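Local coordinates for ssDNA binding protein (Aeropyrum pernix, PDB 4PSN) that binds single-stranded DNA, probably enclosing it in a system of tunnels that runs between the subunits of its assembly, at residues V210-V213 with N214-S218; R140-R144 with G145-G149; D184-D187 with D188-E192; E101-A104 with P105-D109. One frame throughout, in Å; residues are numbered along the deposited sequence.

Interaction 1: V210-V213 with N214-S218; sequences VRVV and NEILS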
# COMPACT_ATOMS: atom_id res chain seq x y z
N VAL C 210 9.58 -17.72 -11.82
CA VAL C 210 8.47 -18.42 -12.48
C VAL C 210 8.60 -18.37 -14.00
O VAL C 210 8.43 -19.37 -14.70
CB VAL C 210 7.07 -17.88 -12.05
CG1 VAL C 210 5.95 -18.46 -12.93
CG2 VAL C 210 6.79 -18.17 -10.58
N ARG C 211 8.94 -17.19 -14.52
CA ARG C 211 9.07 -16.99 -15.96
C ARG C 211 10.17 -17.89 -16.56
O ARG C 211 9.99 -18.47 -17.63
CB ARG C 211 9.38 -15.52 -16.24
CG ARG C 211 9.58 -15.17 -17.69
CD ARG C 211 8.37 -14.45 -18.27
NE ARG C 211 7.98 -13.27 -17.48
CZ ARG C 211 6.73 -12.82 -17.41
NH1 ARG C 211 5.77 -13.46 -18.07
NH2 ARG C 211 6.44 -11.75 -16.68
N VAL C 212 11.30 -18.00 -15.87
CA VAL C 212 12.39 -18.84 -16.36
C VAL C 212 12.00 -20.33 -16.36
O VAL C 212 12.26 -21.06 -17.32
CB VAL C 212 13.69 -18.61 -15.54
CG1 VAL C 212 14.72 -19.71 -15.83
CG2 VAL C 212 14.28 -17.22 -15.85
N VAL C 213 11.38 -20.77 -15.27
CA VAL C 213 10.91 -22.16 -15.17
C VAL C 213 9.98 -22.48 -16.34
O VAL C 213 10.15 -23.48 -17.03
CB VAL C 213 10.21 -22.40 -13.81
CG1 VAL C 213 9.56 -23.80 -13.75
CG2 VAL C 213 11.20 -22.22 -12.68
N ASN C 214 9.00 -21.61 -16.58
CA ASN C 214 8.06 -21.83 -17.68
C ASN C 214 8.70 -21.83 -19.05
O ASN C 214 8.36 -22.65 -19.90
CB ASN C 214 6.91 -20.81 -17.63
CG ASN C 214 5.89 -21.13 -16.55
OD1 ASN C 214 5.79 -22.28 -16.11
ND2 ASN C 214 5.14 -20.12 -16.13
N GLU C 215 9.64 -20.92 -19.28
CA GLU C 215 10.30 -20.85 -20.57
C GLU C 215 11.14 -22.11 -20.79
O GLU C 215 11.24 -22.60 -21.91
CB GLU C 215 11.19 -19.62 -20.70
CG GLU C 215 11.92 -19.60 -22.05
CD GLU C 215 12.86 -18.41 -22.23
OE1 GLU C 215 12.92 -17.55 -21.33
OE2 GLU C 215 13.54 -18.35 -23.29
N ILE C 216 11.74 -22.61 -19.72
CA ILE C 216 12.51 -23.85 -19.84
C ILE C 216 11.59 -25.03 -20.07
O ILE C 216 11.83 -25.85 -20.94
CB ILE C 216 13.35 -24.12 -18.58
CG1 ILE C 216 14.51 -23.12 -18.48
CG2 ILE C 216 13.85 -25.57 -18.58
CD1 ILE C 216 15.35 -23.30 -17.21
N LEU C 217 10.53 -25.16 -19.28
CA LEU C 217 9.64 -26.28 -19.49
C LEU C 217 8.96 -26.26 -20.88
O LEU C 217 8.70 -27.32 -21.46
CB LEU C 217 8.60 -26.39 -18.36
CG LEU C 217 9.20 -26.77 -17.00
CD1 LEU C 217 8.15 -26.71 -15.92
CD2 LEU C 217 9.88 -28.17 -17.05
N SER C 218 8.69 -25.07 -21.41
CA SER C 218 8.04 -24.96 -22.72
C SER C 218 8.93 -25.47 -23.86
O SER C 218 8.42 -25.82 -24.93
CB SER C 218 7.61 -23.51 -23.00
OG SER C 218 8.72 -22.69 -23.32
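Helix 206-218 packs on the six-stranded antiparallel sheet of the C-terminal domain, and Val212 with Ile216 and Val213 with Leu217 are the i to i+4 pairs along its sheet-facing side. Val212 CG1 meets Ile216 CD1 at 3.9 Å, the two side chains lying alongside each other and pointing the same way. Val213 and Leu217 repeat the pattern one residue on, with Val213 CG1 3.9 Å from Leu217 CD1. In each valine CG1 stands trans to the backbone N (chi1 166° for Val212), which swings that methyl to the carbonyl side, toward the next turn. Ile216 is buried against Ala150, Ile152 and Val138, while Val213 rests on Ala150 and Ala165. Beneath the side chains run four regular helical bonds, from Asn214 N to Val210 O (3.0 Å) through to Leu217 N to Val213 O (2.8 Å). At the far end Ser218 OG donates to Glu215 O at 2.9 Å, approaching from above the carbonyl plane.

Two charged side chains reach another subunit. Arg211 NH2 forms a salt bridge with Glu208 of the second subunit, and Glu215, its chain fully extended, reaches Arg163 of that same subunit. In this protein the helix thus also serves a subunit interface; its aliphatic face laid on a sheet is typical of an amphipathic helix.

Interaction 2: R140-R144 with G145-G149; sequences RIMYR and GSDVG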
# COMPACT_ATOMS: atom_id res chain seq x y z
N ARG C 140 13.26 -31.32 -14.21
CA ARG C 140 12.48 -30.69 -13.14
C ARG C 140 13.30 -30.68 -11.85
O ARG C 140 14.01 -31.64 -11.54
CB ARG C 140 11.18 -31.46 -12.89
CG ARG C 140 10.07 -31.20 -13.90
CD ARG C 140 8.75 -31.80 -13.41
NE ARG C 140 8.97 -33.02 -12.63
CZ ARG C 140 8.97 -34.25 -13.15
NH1 ARG C 140 8.74 -34.43 -14.44
NH2 ARG C 140 9.19 -35.31 -12.36
N ILE C 141 13.18 -29.60 -11.09
CA ILE C 141 13.81 -29.51 -9.78
C ILE C 141 12.73 -29.65 -8.71
O ILE C 141 11.67 -29.07 -8.83
CB ILE C 141 14.54 -28.18 -9.60
CG1 ILE C 141 15.56 -27.97 -10.72
CG2 ILE C 141 15.25 -28.14 -8.26
CD1 ILE C 141 16.22 -26.59 -10.69
N MSE C 142 13.03 -30.43 -7.67
CA MSE C 142 12.12 -30.65 -6.57
C MSE C 142 12.76 -30.28 -5.24
O MSE C 142 13.97 -30.39 -5.07
CB MSE C 142 11.81 -32.13 -6.51
CG MSE C 142 12.35 -32.83 -7.71
SE MSE C 142 10.90 -33.35 -8.83
CE MSE C 142 10.47 -34.92 -7.81
N TYR C 143 11.92 -29.87 -4.30
CA TYR C 143 12.30 -29.60 -2.94
C TYR C 143 11.19 -30.23 -2.09
O TYR C 143 10.00 -29.99 -2.35
CB TYR C 143 12.40 -28.09 -2.68
CG TYR C 143 12.97 -27.80 -1.31
CD1 TYR C 143 14.23 -28.26 -0.98
CD2 TYR C 143 12.23 -27.13 -0.33
CE1 TYR C 143 14.77 -28.05 0.27
CE2 TYR C 143 12.76 -26.90 0.94
CZ TYR C 143 14.04 -27.36 1.22
OH TYR C 143 14.62 -27.18 2.45
N ARG C 144 11.56 -31.04 -1.11
CA ARG C 144 10.56 -31.74 -0.29
C ARG C 144 9.62 -32.60 -1.15
O ARG C 144 8.44 -32.73 -0.84
CB ARG C 144 9.73 -30.72 0.55
CG ARG C 144 10.57 -29.76 1.38
CD ARG C 144 9.73 -28.84 2.28
NE ARG C 144 9.22 -29.52 3.48
CZ ARG C 144 7.96 -29.91 3.65
NH1 ARG C 144 7.60 -30.50 4.78
NH2 ARG C 144 7.05 -29.71 2.70
N GLY C 145 10.13 -33.17 -2.24
CA GLY C 145 9.33 -34.02 -3.11
C GLY C 145 8.38 -33.30 -4.07
O GLY C 145 7.75 -33.93 -4.91
N SER C 146 8.30 -31.98 -3.98
CA SER C 146 7.37 -31.21 -4.78
C SER C 146 8.12 -30.46 -5.91
O SER C 146 9.26 -30.06 -5.73
CB SER C 146 6.65 -30.22 -3.84
OG SER C 146 5.47 -29.72 -4.41
N ASP C 147 7.48 -30.28 -7.07
CA ASP C 147 8.07 -29.55 -8.19
C ASP C 147 8.24 -28.07 -7.85
O ASP C 147 7.27 -27.39 -7.51
CB ASP C 147 7.21 -29.69 -9.45
CG ASP C 147 7.07 -31.13 -9.92
OD1 ASP C 147 7.90 -31.97 -9.51
OD2 ASP C 147 6.15 -31.43 -10.71
N VAL C 148 9.47 -27.55 -7.90
CA VAL C 148 9.65 -26.13 -7.55
C VAL C 148 10.41 -25.38 -8.66
O VAL C 148 10.61 -24.17 -8.58
CB VAL C 148 10.39 -25.94 -6.20
CG1 VAL C 148 9.55 -26.49 -5.01
CG2 VAL C 148 11.78 -26.61 -6.27
N GLY C 149 10.83 -26.09 -9.69
CA GLY C 149 11.66 -25.43 -10.69
C GLY C 149 12.11 -26.28 -11.85
O GLY C 149 11.61 -27.38 -12.07
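A classic beta bulge interrupts this hairpin: Val148 and Gly149 both face Ile141, whose single carbonyl oxygen takes two amides. Val148 N gives Ile141 O a strong, nearly straight bond of 2.8 Å (175°), whereas the bond from Gly149 N to the same oxygen is weak at 3.2 Å. Ile141 N answers with a bond to Gly149 O. Beyond the bulge, strands 137-143 and 146-155 close through a type I' turn from Tyr143 to Ser146, where Tyr143 N to Ser146 O (3.0 Å) and Ser146 N to Tyr143 O join the ends. Arg144 and Gly145 occupy its two corners, both with positive phi.

On one face Asp147 lies beside selenomethionine Met142, pointing the same way, with OD1 3.4 Å from SE. The same OD1 forms a salt bridge with Arg140 NE at 3.5 Å, whose hydrogen bond is weak; the guanidinium and carboxylate planes are 42° apart, and the oxygen meets the guanidinium obliquely. The bend at chi3 of Arg140 (-33°) brings NE toward the Asp147 carboxylate. Toward the other face, Val148 CG2 packs 3.9 Å from Tyr143 CB. The tyrosine ring leads away from the hairpin, its OH bonded to Glu56 of the fourth subunit, while Arg144 NH1 reaches Asn60 of that subunit.

The backbone bonds therefore define the hairpin, and the long, poorly aimed Arg140-Asp147 pair probably adds modest electrostatic attraction, while the polar ends of Tyr143 and Arg144 bond to the fourth subunit.

Interaction 3: D184-D187 with D188-E192; sequences DRID and DFVRE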
# COMPACT_ATOMS: atom_id res chain seq x y z
N ASP C 184 27.67 -38.40 -21.48
CA ASP C 184 26.96 -39.55 -20.92
C ASP C 184 26.93 -39.51 -19.40
O ASP C 184 26.39 -40.42 -18.77
CB ASP C 184 27.55 -40.87 -21.41
CG ASP C 184 29.07 -40.89 -21.37
OD1 ASP C 184 29.69 -40.47 -22.37
OD2 ASP C 184 29.64 -41.32 -20.34
N ARG C 185 27.49 -38.46 -18.81
CA ARG C 185 27.55 -38.33 -17.36
C ARG C 185 26.70 -37.16 -16.84
O ARG C 185 26.76 -36.81 -15.67
CB ARG C 185 29.00 -38.15 -16.90
CG ARG C 185 29.90 -39.35 -17.18
CD ARG C 185 29.37 -40.62 -16.52
NE ARG C 185 29.41 -40.54 -15.07
CZ ARG C 185 29.00 -41.50 -14.25
NH1 ARG C 185 29.07 -41.34 -12.94
NH2 ARG C 185 28.50 -42.63 -14.75
N ILE C 186 25.91 -36.56 -17.72
CA ILE C 186 25.14 -35.37 -17.34
C ILE C 186 24.10 -35.69 -16.25
O ILE C 186 23.96 -34.93 -15.29
CB ILE C 186 24.52 -34.65 -18.58
CG1 ILE C 186 25.66 -34.00 -19.39
CG2 ILE C 186 23.51 -33.57 -18.14
CD1 ILE C 186 25.22 -33.28 -20.65
N ASP C 187 23.40 -36.81 -16.38
CA ASP C 187 22.39 -37.18 -15.38
C ASP C 187 23.02 -37.27 -14.00
O ASP C 187 22.56 -36.63 -13.05
CB ASP C 187 21.71 -38.51 -15.71
CG ASP C 187 20.70 -38.39 -16.84
OD1 ASP C 187 20.39 -37.25 -17.26
OD2 ASP C 187 20.20 -39.44 -17.32
N ASP C 188 24.08 -38.06 -13.89
CA ASP C 188 24.85 -38.13 -12.65
C ASP C 188 25.34 -36.75 -12.20
O ASP C 188 25.23 -36.40 -11.03
CB ASP C 188 26.03 -39.08 -12.82
CG ASP C 188 25.58 -40.52 -13.03
OD1 ASP C 188 24.61 -40.94 -12.36
OD2 ASP C 188 26.19 -41.23 -13.87
N PHE C 189 25.90 -35.97 -13.12
CA PHE C 189 26.41 -34.67 -12.75
C PHE C 189 25.31 -33.79 -12.16
O PHE C 189 25.50 -33.11 -11.15
CB PHE C 189 27.06 -33.97 -13.94
CG PHE C 189 27.52 -32.59 -13.63
CD1 PHE C 189 28.83 -32.35 -13.23
CD2 PHE C 189 26.64 -31.52 -13.70
CE1 PHE C 189 29.25 -31.06 -12.94
CE2 PHE C 189 27.06 -30.23 -13.40
CZ PHE C 189 28.36 -30.00 -13.02
N VAL C 190 24.13 -33.81 -12.78
CA VAL C 190 23.04 -32.96 -12.30
C VAL C 190 22.57 -33.37 -10.90
O VAL C 190 22.36 -32.53 -10.03
CB VAL C 190 21.87 -32.91 -13.29
CG1 VAL C 190 20.67 -32.23 -12.67
CG2 VAL C 190 22.31 -32.16 -14.54
N ARG C 191 22.41 -34.67 -10.67
CA ARG C 191 22.05 -35.17 -9.34
C ARG C 191 23.05 -34.66 -8.29
O ARG C 191 22.68 -34.20 -7.20
CB ARG C 191 22.05 -36.71 -9.34
CG ARG C 191 21.65 -37.34 -7.99
CD ARG C 191 21.84 -38.86 -8.04
NE ARG C 191 23.25 -39.19 -8.20
CZ ARG C 191 23.78 -39.87 -9.21
NH1 ARG C 191 23.02 -40.35 -10.19
NH2 ARG C 191 25.08 -40.09 -9.24
N GLU C 192 24.34 -34.73 -8.62
CA GLU C 192 25.38 -34.50 -7.62
C GLU C 192 25.68 -33.02 -7.40
O GLU C 192 26.22 -32.66 -6.36
CB GLU C 192 26.65 -35.29 -8.00
CG GLU C 192 26.39 -36.79 -7.99
CD GLU C 192 27.55 -37.65 -8.53
OE1 GLU C 192 28.56 -37.10 -9.01
OE2 GLU C 192 27.42 -38.88 -8.46
O HOH W 1 24.76 -39.93 -16.17
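The Arg185 guanidinium has the carboxylate of Asp188 over one face, with Asp188 CG 3.5 Å above its plane and offset toward the rim. The two planes are 46° apart. Because OD2 lies well out of the guanidinium plane, no N-H points at it and the pair is held by charge; the exact place of that oxygen is less sure. Arg185 folds back to reach it through bends at chi2 and chi3 (-58° and -66°). The second guanidinium, of Arg191, has the backbone oxygen Asp188 O over one face, while its NH1 grips Asp188 OD1 at 2.8 Å through that oxygen's anti lone pair. Arg191 NH2 also bonds to Glu192 OE2 at 2.7 Å, meeting it from above the carboxylate plane.

Arg185 is the N-cap residue of helix 186-198, and its carbonyl accepts Phe189 N at 2.8 Å. Water 1 joins the preceding turn to the first turn of the helix: it accepts from Asp188 N and donates to Asp184 O. On the side facing the sheet, Ile186 CG2 touches Val190 CG2 at 4.0 Å, and both side chains pack on Tyr139 and Val153. Asp187 is held by the Tyr139 hydroxyl and by a salt bridge to Lys128.

The Arg191 NH1 bond to OD1 probably stabilises the negative charge of Asp188, Arg185 probably adding to it, and acidic groups at the helix start would be expected to interact favourably with its dipole.

Interaction 4: E101-A104 with P105-D109; sequences EEIA and PIVED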
# COMPACT_ATOMS: atom_id res chain seq x y z
N GLU C 101 -1.09 -18.53 21.71
CA GLU C 101 -0.69 -19.55 22.67
C GLU C 101 -0.21 -20.81 21.95
O GLU C 101 0.62 -21.55 22.47
CB GLU C 101 -1.87 -19.90 23.58
CG GLU C 101 -2.56 -18.69 24.22
CD GLU C 101 -3.36 -17.86 23.22
OE1 GLU C 101 -3.78 -18.42 22.18
OE2 GLU C 101 -3.57 -16.65 23.46
N GLU C 102 -0.74 -21.03 20.76
CA GLU C 102 -0.47 -22.24 19.99
C GLU C 102 0.74 -22.11 19.05
O GLU C 102 1.49 -23.06 18.88
CB GLU C 102 -1.73 -22.61 19.19
CG GLU C 102 -1.48 -23.47 17.96
CD GLU C 102 -2.78 -24.00 17.37
OE1 GLU C 102 -2.73 -24.71 16.34
OE2 GLU C 102 -3.86 -23.69 17.94
N ILE C 103 0.91 -20.93 18.46
CA ILE C 103 2.00 -20.69 17.52
C ILE C 103 3.31 -20.31 18.20
O ILE C 103 4.38 -20.76 17.80
CB ILE C 103 1.64 -19.56 16.52
CG1 ILE C 103 0.64 -20.07 15.49
CG2 ILE C 103 2.89 -19.04 15.82
CD1 ILE C 103 0.47 -19.14 14.32
N ALA C 104 3.21 -19.47 19.23
CA ALA C 104 4.40 -18.91 19.87
C ALA C 104 5.46 -19.95 20.23
O ALA C 104 6.64 -19.77 19.91
CB ALA C 104 4.01 -18.07 21.10
N PRO C 105 5.05 -21.04 20.91
CA PRO C 105 6.00 -22.08 21.32
C PRO C 105 6.64 -22.81 20.14
O PRO C 105 7.82 -23.19 20.22
CB PRO C 105 5.14 -23.05 22.14
CG PRO C 105 3.74 -22.78 21.72
CD PRO C 105 3.69 -21.32 21.39
N ILE C 106 5.88 -23.04 19.07
CA ILE C 106 6.45 -23.62 17.86
C ILE C 106 7.53 -22.68 17.28
O ILE C 106 8.63 -23.12 16.95
CB ILE C 106 5.36 -23.88 16.82
CG1 ILE C 106 4.27 -24.76 17.43
CG2 ILE C 106 5.97 -24.53 15.59
CD1 ILE C 106 3.00 -24.87 16.61
N VAL C 107 7.21 -21.39 17.19
CA VAL C 107 8.15 -20.43 16.64
C VAL C 107 9.40 -20.33 17.52
O VAL C 107 10.52 -20.32 17.03
CB VAL C 107 7.53 -19.02 16.47
CG1 VAL C 107 8.61 -18.00 16.12
CG2 VAL C 107 6.43 -19.04 15.41
N GLU C 108 9.20 -20.27 18.84
CA GLU C 108 10.33 -20.12 19.74
C GLU C 108 11.30 -21.29 19.59
O GLU C 108 12.52 -21.11 19.57
CB GLU C 108 9.86 -19.98 21.19
CG GLU C 108 11.00 -19.77 22.19
CD GLU C 108 10.50 -19.59 23.62
OE1 GLU C 108 11.20 -20.05 24.56
OE2 GLU C 108 9.43 -18.97 23.81
N ASP C 109 10.75 -22.49 19.47
CA ASP C 109 11.57 -23.69 19.35
C ASP C 109 12.32 -23.68 18.02
O ASP C 109 13.50 -24.00 17.96
CB ASP C 109 10.70 -24.94 19.46
CG ASP C 109 11.33 -26.02 20.30
OD1 ASP C 109 10.99 -26.10 21.51
OD2 ASP C 109 12.17 -26.78 19.77
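Residues 101-109 form consecutive turns of helix 100-113, kinked at Pro105, where the regular i to i+4 bonds from residues 105 and 106 to Glu101 O and Glu102 O are missing. Pro105 N carries no hydrogen, and its ring fills the place where an amide would donate: Pro105 CD lies 3.3 Å from Glu101 O, with Pro105 CG at 3.4 Å from the same oxygen. Regular bonding returns straight afterwards. Val107 N donates to Ile103 O at 3.0 Å with an angle of 167°, and Glu108 N to Ala104 O at 2.8 Å. Asp109 N continues the pattern by bonding to Pro105 O. This is the familiar proline kink of a helix, in which the chain keeps its helical course past the break.

Among the side chains, Ile103 and Val107 carry the apolar contact. Their CG2 methyls meet at 3.6 Å, the two side chains crossing at a slant. In Ile103 this methyl lies trans to the backbone N and hence on the carbonyl side, facing the following turn, whereas in Val107 a chi1 of 171° sends CG1 anti to the backbone N and leaves CG2 beside that N, facing back. Both residues are buried, packing against the fourth subunit, Ile103 on Val92 and Val107 on Leu90 of that chain. Ile106 joins them by resting on Lys61 of the same neighbouring subunit, so this helix takes part in assembly. Within its own chain Ile106 sends its terminal methyl back over the preceding turn, placing CD1 3.3 Å from Glu102 O.

Overall arrangement
Interactions 1, 2 and 3 all lie in the C-terminal domain, interaction 2 in its sheet and interactions 1 and 3 on helices packed against it. Interactions 1 and 2 touch directly, Val213 CG2 lying 3.8 Å from Gly149 CA, so helix 206-218 packs beside the hairpin bulge. Interaction 3 stands apart, its nearest atoms about 7 Å from those of interaction 2 and about 11 Å from those of interaction 1. Interaction 4 lies on the other side of the chain's centre from interaction 1, about 38 Å away between centres. Yet interactions 2 and 4 both contact the fourth subunit, while interaction 1 meets the second, consistent with a protein whose DNA tunnels are formed between subunits.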